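PDB 4YJ6: aryl acylamidase from bacterium CSBL00001, which probably hydrolyses the amide bond of N-acyl arylamines such as anilides, releasing the arylamine and the carboxylate. Local coordinates for residues S133-T141 / D351-W359; S187-T195 / P398-R406. One frame throughout, in Å; residues are numbered along the deposited sequence.

Interaction 1: S133-T141 / D351-W359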
loop_
_atom_site.group_PDB
_atom_site.type_symbol
_atom_site.label_atom_id
_atom_site.label_comp_id
_atom_site.label_asym_id
_atom_site.label_seq_id
_atom_site.Cartn_x
_atom_site.Cartn_y
_atom_site.Cartn_z
ATOM N N SER A 133 2.817 7.436 -8.024
ATOM C CA SER A 133 1.446 6.908 -7.955
ATOM C C SER A 133 0.780 7.262 -9.291
ATOM O O SER A 133 1.166 8.248 -9.925
ATOM C CB SER A 133 0.685 7.593 -6.774
ATOM O OG SER A 133 -0.746 7.373 -6.815
ATOM N N PRO A 134 -0.227 6.474 -9.717
ATOM C CA PRO A 134 -1.107 6.880 -10.812
ATOM C C PRO A 134 -1.973 8.066 -10.395
ATOM O O PRO A 134 -2.156 8.353 -9.194
ATOM C CB PRO A 134 -2.010 5.651 -11.007
ATOM C CG PRO A 134 -2.138 5.094 -9.600
ATOM C CD PRO A 134 -0.703 5.239 -9.059
ATOM N N VAL A 135 -2.506 8.764 -11.383
ATOM C CA VAL A 135 -3.264 9.983 -11.139
ATOM C C VAL A 135 -4.433 9.708 -10.203
ATOM O O VAL A 135 -5.219 8.807 -10.435
ATOM C CB VAL A 135 -3.784 10.601 -12.471
ATOM C CG1 VAL A 135 -4.817 11.698 -12.197
ATOM C CG2 VAL A 135 -2.590 11.109 -13.335
ATOM N N TYR A 136 -4.510 10.489 -9.128
ATOM C CA TYR A 136 -5.586 10.382 -8.133
ATOM C C TYR A 136 -5.700 8.966 -7.544
ATOM O O TYR A 136 -6.733 8.614 -6.955
ATOM C CB TYR A 136 -6.940 10.834 -8.725
ATOM C CG TYR A 136 -7.204 12.329 -8.610
ATOM C CD1 TYR A 136 -7.305 12.920 -7.368
ATOM C CD2 TYR A 136 -7.366 13.147 -9.748
ATOM C CE1 TYR A 136 -7.558 14.287 -7.234
ATOM C CE2 TYR A 136 -7.620 14.507 -9.627
ATOM C CZ TYR A 136 -7.708 15.069 -8.371
ATOM O OH TYR A 136 -7.955 16.414 -8.204
ATOM N N GLY A 137 -4.627 8.187 -7.633
ATOM C CA GLY A 137 -4.645 6.812 -7.126
ATOM C C GLY A 137 -5.607 5.886 -7.876
ATOM O O GLY A 137 -5.855 4.779 -7.425
ATOM N N PHE A 138 -6.121 6.314 -9.034
ATOM C CA PHE A 138 -7.365 5.699 -9.550
ATOM C C PHE A 138 -7.065 4.514 -10.487
ATOM O O PHE A 138 -7.556 4.452 -11.625
ATOM C CB PHE A 138 -8.264 6.773 -10.213
ATOM C CG PHE A 138 -9.762 6.513 -10.068
ATOM C CD1 PHE A 138 -10.385 5.502 -10.777
ATOM C CD2 PHE A 138 -10.542 7.310 -9.259
ATOM C CE1 PHE A 138 -11.787 5.276 -10.644
ATOM C CE2 PHE A 138 -11.924 7.073 -9.113
ATOM C CZ PHE A 138 -12.526 6.046 -9.817
ATOM N N ARG A 139 -6.250 3.581 -9.996
ATOM C CA ARG A 139 -6.023 2.279 -10.648
ATOM C C ARG A 139 -4.996 1.484 -9.854
ATOM O O ARG A 139 -4.220 2.049 -9.074
ATOM C CB ARG A 139 -5.512 2.422 -12.097
ATOM C CG ARG A 139 -4.293 3.361 -12.213
ATOM C CD ARG A 139 -3.901 3.650 -13.685
ATOM N NE ARG A 139 -4.939 4.409 -14.365
ATOM C CZ ARG A 139 -5.199 4.371 -15.670
ATOM N NH1 ARG A 139 -4.502 3.583 -16.484
ATOM N NH2 ARG A 139 -6.181 5.130 -16.152
ATOM N N GLY A 140 -4.988 0.171 -10.075
ATOM C CA GLY A 140 -4.085 -0.739 -9.392
ATOM C C GLY A 140 -2.748 -0.940 -10.112
ATOM O O GLY A 140 -2.035 -1.909 -9.840
ATOM N N THR A 141 -2.423 -0.020 -11.018
ATOM C CA THR A 141 -1.111 0.028 -11.654
ATOM C C THR A 141 -0.510 1.397 -11.349
ATOM O O THR A 141 -1.216 2.317 -10.921
ATOM C CB THR A 141 -1.222 -0.102 -13.167
ATOM O OG1 THR A 141 -2.215 0.828 -13.618
ATOM C CG2 THR A 141 -1.640 -1.560 -13.538
ATOM N N ASP A 351 -4.375 16.184 -18.491
ATOM C CA ASP A 351 -3.645 15.584 -17.361
ATOM C C ASP A 351 -4.459 14.479 -16.652
ATOM O O ASP A 351 -3.913 13.713 -15.849
ATOM C CB ASP A 351 -3.253 16.644 -16.335
ATOM C CG ASP A 351 -2.248 17.660 -16.892
ATOM O OD1 ASP A 351 -1.792 17.510 -18.061
ATOM O OD2 ASP A 351 -1.919 18.596 -16.142
ATOM N N ILE A 352 -5.752 14.410 -16.949
ATOM C CA ILE A 352 -6.625 13.405 -16.364
ATOM C C ILE A 352 -6.892 12.284 -17.378
ATOM O O ILE A 352 -7.331 12.563 -18.489
ATOM C CB ILE A 352 -7.996 14.022 -15.976
ATOM C CG1 ILE A 352 -7.811 15.212 -15.019
ATOM C CG2 ILE A 352 -8.906 12.974 -15.345
ATOM C CD1 ILE A 352 -7.151 14.842 -13.645
ATOM N N PRO A 353 -6.653 11.024 -16.988
ATOM C CA PRO A 353 -6.931 9.907 -17.907
ATOM C C PRO A 353 -8.396 9.874 -18.306
ATOM O O PRO A 353 -9.255 10.171 -17.477
ATOM C CB PRO A 353 -6.615 8.669 -17.057
ATOM C CG PRO A 353 -5.670 9.115 -16.043
ATOM C CD PRO A 353 -6.008 10.559 -15.743
ATOM N N ASP A 354 -8.694 9.502 -19.553
ATOM C CA ASP A 354 -10.073 9.406 -19.983
ATOM C C ASP A 354 -10.905 8.494 -19.071
ATOM O O ASP A 354 -12.054 8.803 -18.802
ATOM C CB ASP A 354 -10.135 8.871 -21.422
ATOM C CG ASP A 354 -9.729 9.920 -22.466
ATOM O OD1 ASP A 354 -9.477 11.095 -22.100
ATOM O OD2 ASP A 354 -9.685 9.557 -23.668
ATOM N N ALA A 355 -10.340 7.365 -18.634
ATOM C CA ALA A 355 -11.072 6.384 -17.826
ATOM C C ALA A 355 -11.488 6.972 -16.488
ATOM O O ALA A 355 -12.522 6.625 -15.938
ATOM C CB ALA A 355 -10.218 5.119 -17.600
ATOM N N LEU A 356 -10.647 7.858 -15.957
ATOM C CA LEU A 356 -10.978 8.558 -14.725
ATOM C C LEU A 356 -12.031 9.635 -14.975
ATOM O O LEU A 356 -12.983 9.757 -14.227
ATOM C CB LEU A 356 -9.712 9.185 -14.116
ATOM C CG LEU A 356 -9.963 10.099 -12.904
ATOM C CD1 LEU A 356 -10.859 9.456 -11.881
ATOM C CD2 LEU A 356 -8.599 10.467 -12.272
HETATM N N MSE A 357 -11.880 10.399 -16.054
HETATM C CA MSE A 357 -12.856 11.440 -16.354
HETATM C C MSE A 357 -14.237 10.813 -16.540
HETATM O O MSE A 357 -15.253 11.429 -16.254
HETATM C CB MSE A 357 -12.434 12.244 -17.600
HETATM C CG MSE A 357 -13.243 13.499 -17.833
HETATM SE SE MSE A 357 -12.971 14.831 -16.379
HETATM C CE MSE A 357 -11.211 15.564 -16.843
ATOM N N LYS A 358 -14.295 9.573 -17.016
ATOM C CA LYS A 358 -15.592 8.897 -17.109
ATOM C C LYS A 358 -16.310 8.915 -15.755
ATOM O O LYS A 358 -17.491 9.253 -15.666
ATOM C CB LYS A 358 -15.396 7.453 -17.556
ATOM C CG LYS A 358 -16.667 6.606 -17.483
ATOM C CD LYS A 358 -16.350 5.169 -17.888
ATOM C CE LYS A 358 -15.497 4.463 -16.833
ATOM N NZ LYS A 358 -15.540 2.970 -16.976
ATOM N N TRP A 359 -15.585 8.546 -14.700
ATOM C CA TRP A 359 -16.205 8.466 -13.363
ATOM C C TRP A 359 -16.440 9.860 -12.793
ATOM O O TRP A 359 -17.442 10.097 -12.094
ATOM C CB TRP A 359 -15.311 7.644 -12.431
ATOM C CG TRP A 359 -15.300 6.211 -12.816
ATOM C CD1 TRP A 359 -14.274 5.513 -13.357
ATOM C CD2 TRP A 359 -16.399 5.296 -12.703
ATOM N NE1 TRP A 359 -14.655 4.197 -13.571
ATOM C CE2 TRP A 359 -15.962 4.052 -13.193
ATOM C CE3 TRP A 359 -17.710 5.424 -12.237
ATOM C CZ2 TRP A 359 -16.794 2.922 -13.227
ATOM C CZ3 TRP A 359 -18.532 4.317 -12.259
ATOM C CH2 TRP A 359 -18.068 3.076 -12.751
#
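Phe138 and Leu356 form the tightest part of this contact. Methyl CD1 of Leu356 lies over one face of the Phe138 ring, displaced toward its rim, and the CH-pi approach of CD1 to the ring centroid measures 3.7 Å. With CG anti to the backbone N (chi1 173°), Leu356 extends from helix 354-363 far enough for its two methyls to divide the work: CD1 takes the phenyl face, while CD2 approaches Tyr136 CD2 at 3.9 Å and Val135 CG1 at 4.0 Å. Ile352 CD1 extends this apolar patch, at the edge of the Tyr136 ring and 4.1 Å from its CE2. Phe138 is the centre of an inverse gamma turn, and its side chain points toward the helix. The Phe138 ring also runs nearly parallel to the five-membered ring of Trp359, with planes at 25°, but the two are slid so far apart that they barely overlap, and the closest pair is Phe138 CE1 to Trp359 CD1 at 3.7 Å. An alanine in place of Phe138 would probably leave Leu356 CD1 without its aromatic face and open a gap beside Trp359. The contact is looser, and partly open to solvent, around Pro353 and Ala355. There Arg139 NH2 lies 3.7 Å from Pro353 CB, while NH1 of the same guanidinium is hydrogen-bonded to the carbonyl of Thr413. Pro353, at the N-cap position, also lays its CD against Val135 CG1. No hydrogen bond joins the two segments. Helix 315-339 packs against aromatic residues of both: Ile326 touches Phe138, Met334 touches Tyr136, Cys323 touches Trp359, and Ser333 bonds the Tyr136 hydroxyl. The loop after strand 126-131 is thus covered by two helices.

Interaction 2: S187-T195 / P398-R406. With PO4 (phosphate ion), chain B.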
loop_
_atom_site.group_PDB
_atom_site.type_symbol
_atom_site.label_atom_id
_atom_site.label_comp_id
_atom_site.label_asym_id
_atom_site.label_seq_id
_atom_site.Cartn_x
_atom_site.Cartn_y
_atom_site.Cartn_z
ATOM N N SER A 187 -4.310 -0.349 -2.180
ATOM C CA SER A 187 -3.024 0.060 -2.736
ATOM C C SER A 187 -1.767 -0.039 -1.876
ATOM O O SER A 187 -0.686 0.243 -2.369
ATOM C CB SER A 187 -3.169 1.451 -3.328
ATOM O OG SER A 187 -3.995 1.336 -4.492
ATOM N N ILE A 188 -1.876 -0.451 -0.614
ATOM C CA ILE A 188 -0.697 -0.902 0.127
ATOM C C ILE A 188 -0.367 -2.334 -0.307
ATOM O O ILE A 188 0.797 -2.758 -0.321
ATOM C CB ILE A 188 -1.007 -0.895 1.638
ATOM C CG1 ILE A 188 -1.015 0.557 2.147
ATOM C CG2 ILE A 188 0.024 -1.714 2.446
ATOM C CD1 ILE A 188 -1.789 0.676 3.463
ATOM N N ARG A 189 -1.416 -3.079 -0.645
ATOM C CA ARG A 189 -1.348 -4.521 -0.791
ATOM C C ARG A 189 -1.150 -4.957 -2.246
ATOM O O ARG A 189 -0.471 -5.955 -2.512
ATOM C CB ARG A 189 -2.669 -5.139 -0.239
ATOM C CG ARG A 189 -2.815 -4.864 1.279
ATOM C CD ARG A 189 -4.245 -5.120 1.785
ATOM N NE ARG A 189 -5.129 -4.027 1.381
ATOM C CZ ARG A 189 -6.460 -4.168 1.264
ATOM N NH1 ARG A 189 -7.039 -5.368 1.431
ATOM N NH2 ARG A 189 -7.200 -3.128 0.949
ATOM N N ILE A 190 -1.783 -4.243 -3.166
ATOM C CA ILE A 190 -1.728 -4.574 -4.607
ATOM C C ILE A 190 -0.276 -4.610 -5.123
ATOM O O ILE A 190 0.177 -5.637 -5.628
ATOM C CB ILE A 190 -2.540 -3.560 -5.419
ATOM C CG1 ILE A 190 -4.037 -3.684 -5.091
ATOM C CG2 ILE A 190 -2.339 -3.769 -6.923
ATOM C CD1 ILE A 190 -4.809 -2.399 -5.420
ATOM N N PRO A 191 0.489 -3.522 -4.922
ATOM C CA PRO A 191 1.851 -3.575 -5.458
ATOM C C PRO A 191 2.749 -4.472 -4.639
ATOM O O PRO A 191 3.737 -4.986 -5.194
ATOM C CB PRO A 191 2.303 -2.099 -5.407
ATOM C CG PRO A 191 1.493 -1.520 -4.267
ATOM C CD PRO A 191 0.149 -2.194 -4.394
ATOM N N ALA A 192 2.454 -4.660 -3.345
ATOM C CA ALA A 192 3.225 -5.628 -2.567
ATOM C C ALA A 192 3.103 -7.032 -3.214
ATOM O O ALA A 192 4.104 -7.737 -3.398
ATOM C CB ALA A 192 2.709 -5.671 -1.119
ATOM N N ALA A 193 1.863 -7.418 -3.542
ATOM C CA ALA A 193 1.583 -8.742 -4.137
ATOM C C ALA A 193 2.399 -8.920 -5.421
ATOM O O ALA A 193 2.981 -9.982 -5.662
ATOM C CB ALA A 193 0.085 -8.865 -4.448
ATOM N N TRP A 194 2.413 -7.898 -6.272
ATOM C CA TRP A 194 3.166 -8.039 -7.530
ATOM C C TRP A 194 4.687 -7.915 -7.394
ATOM O O TRP A 194 5.377 -8.091 -8.385
ATOM C CB TRP A 194 2.687 -6.996 -8.543
ATOM C CG TRP A 194 1.406 -7.361 -9.260
ATOM C CD1 TRP A 194 0.633 -8.480 -9.062
ATOM C CD2 TRP A 194 0.758 -6.602 -10.290
ATOM N NE1 TRP A 194 -0.453 -8.452 -9.912
ATOM C CE2 TRP A 194 -0.398 -7.328 -10.681
ATOM C CE3 TRP A 194 1.057 -5.397 -10.945
ATOM C CZ2 TRP A 194 -1.272 -6.872 -11.665
ATOM C CZ3 TRP A 194 0.183 -4.938 -11.935
ATOM C CH2 TRP A 194 -0.975 -5.679 -12.273
ATOM N N THR A 195 5.208 -7.560 -6.217
ATOM C CA THR A 195 6.663 -7.338 -6.052
ATOM C C THR A 195 7.309 -8.160 -4.940
ATOM O O THR A 195 8.443 -7.880 -4.540
ATOM C CB THR A 195 6.992 -5.841 -5.792
ATOM O OG1 THR A 195 6.309 -5.430 -4.610
ATOM C CG2 THR A 195 6.561 -4.994 -6.961
ATOM N N PRO A 398 -6.417 -15.033 -2.406
ATOM C CA PRO A 398 -5.348 -14.412 -3.188
ATOM C C PRO A 398 -5.483 -12.903 -3.036
ATOM O O PRO A 398 -6.603 -12.399 -2.988
ATOM C CB PRO A 398 -5.656 -14.807 -4.653
ATOM C CG PRO A 398 -6.764 -15.898 -4.558
ATOM C CD PRO A 398 -7.498 -15.579 -3.253
ATOM N N THR A 399 -4.376 -12.176 -2.990
ATOM C CA THR A 399 -4.487 -10.712 -2.929
ATOM C C THR A 399 -5.161 -10.170 -4.185
ATOM O O THR A 399 -6.001 -9.282 -4.099
ATOM C CB THR A 399 -3.087 -10.100 -2.793
ATOM O OG1 THR A 399 -2.448 -10.746 -1.693
ATOM C CG2 THR A 399 -3.138 -8.561 -2.572
ATOM N N LEU A 400 -4.775 -10.722 -5.347
ATOM C CA LEU A 400 -5.187 -10.202 -6.631
ATOM C C LEU A 400 -5.648 -11.317 -7.561
ATOM O O LEU A 400 -5.244 -12.467 -7.405
ATOM C CB LEU A 400 -4.018 -9.520 -7.337
ATOM C CG LEU A 400 -3.371 -8.415 -6.516
ATOM C CD1 LEU A 400 -2.133 -7.908 -7.245
ATOM C CD2 LEU A 400 -4.406 -7.306 -6.336
ATOM N N ALA A 401 -6.460 -10.940 -8.542
ATOM C CA ALA A 401 -7.032 -11.929 -9.481
ATOM C C ALA A 401 -6.117 -12.229 -10.673
ATOM O O ALA A 401 -6.429 -13.145 -11.453
ATOM C CB ALA A 401 -8.351 -11.426 -9.994
ATOM N N CYS A 402 -5.043 -11.462 -10.844
ATOM C CA CYS A 402 -4.155 -11.654 -12.004
ATOM C C CYS A 402 -2.710 -11.284 -11.692
ATOM O O CYS A 402 -2.413 -10.606 -10.699
ATOM C CB CYS A 402 -4.636 -10.828 -13.203
ATOM S SG CYS A 402 -4.696 -9.014 -12.898
HETATM N N MSE A 403 -1.822 -11.736 -12.573
HETATM C CA MSE A 403 -0.399 -11.436 -12.498
HETATM C C MSE A 403 -0.073 -10.052 -13.046
HETATM O O MSE A 403 -0.910 -9.403 -13.675
HETATM C CB MSE A 403 0.371 -12.488 -13.323
HETATM C CG MSE A 403 0.111 -13.919 -12.888
HETATM SE SE MSE A 403 0.633 -14.247 -11.040
HETATM C CE MSE A 403 2.548 -13.871 -11.129
ATOM N N PRO A 404 1.158 -9.585 -12.798
ATOM C CA PRO A 404 1.550 -8.278 -13.317
ATOM C C PRO A 404 1.329 -8.141 -14.822
ATOM O O PRO A 404 1.455 -9.137 -15.571
ATOM C CB PRO A 404 3.051 -8.213 -12.987
ATOM C CG PRO A 404 3.198 -8.994 -11.744
ATOM C CD PRO A 404 2.207 -10.171 -11.938
ATOM N N VAL A 405 0.976 -6.928 -15.233
ATOM C CA VAL A 405 0.789 -6.573 -16.626
ATOM C C VAL A 405 2.017 -5.855 -17.177
ATOM O O VAL A 405 2.811 -5.249 -16.441
ATOM C CB VAL A 405 -0.461 -5.699 -16.834
ATOM C CG1 VAL A 405 -1.707 -6.427 -16.311
ATOM C CG2 VAL A 405 -0.299 -4.309 -16.148
ATOM N N ARG A 406 2.182 -5.934 -18.492
ATOM C CA ARG A 406 3.234 -5.176 -19.168
ATOM C C ARG A 406 2.990 -3.682 -19.096
ATOM O O ARG A 406 1.853 -3.216 -19.169
ATOM C CB ARG A 406 3.344 -5.635 -20.633
ATOM C CG ARG A 406 3.606 -7.132 -20.742
ATOM C CD ARG A 406 3.962 -7.617 -22.166
ATOM N NE ARG A 406 5.414 -7.653 -22.327
ATOM C CZ ARG A 406 6.181 -8.720 -22.130
ATOM N NH1 ARG A 406 5.661 -9.894 -21.807
ATOM N NH2 ARG A 406 7.487 -8.599 -22.278
HETATM P P PO4 B . -6.257 3.616 -4.017
HETATM O O1 PO4 B . -6.595 3.217 -5.467
HETATM O O2 PO4 B . -7.486 4.347 -3.531
HETATM O O3 PO4 B . -6.030 2.362 -3.246
HETATM O O4 PO4 B . -5.070 4.544 -3.938
#
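Trp194 is held against Pro404 by its face and against Cys402 by its edge. Pro404 CA sits 3.4 Å from the centroid of the six-membered ring, only 10° off the normal, a CH-pi contact; its CG reaches back over the pyrrole part, 3.5 Å from Trp194 CG, as the two side chains slide past each other in opposite directions. Near the indole plane, NE1 donates a nearly straight bond (161°) to the carbonyl O of Cys402 at 3.0 Å, fixing the rotation of the buried ring. Leu400 crosses Trp194 at about a right angle and forks between neighbours: CD1 meets Trp194 CD1 at 3.4 Å and Ala193 CB at 3.7 Å, whereas CD2 lies against Ile190 CG1. Trp430 adds a ring almost parallel to the indole. Ahead of the helix, Ser187 OG donates at 2.6 Å to O3 of a phosphate ion probably from the crystallisation liquor; Ser163 OG and the amides of Gly184 and Gly185 also bond the anion. This glycine-rich turn, leading into helix 190-195, is consistent with the nucleophile segment of amidase signature enzymes, with Ser187 probably the nucleophile and Ser163 the cis-serine of their Ser-cisSer-Lys triad.

In the fold
From the N terminus, the chain passes first through 133-141, in the loop after strand 126-131, and then through 187-195, which carries helix 190-195, before either meets its partner. Segment 351-359 then returns to the first, closing a loop of 209 intervening residues in interaction 1; 398-406 returns to the second and closes 202 in interaction 2. The segments alternate, so the two loops cross. Their centres lie about 18 Å apart, yet they touch: Gly140 O packs on Ile190 CG2, and Thr141 CG2 on Val405 CG2. Interaction 1 ties helix 354-363 to the loop after strand 126-131; interaction 2 ties helix 190-195 to the loop leaving strand 394-398 of the large mixed sheet.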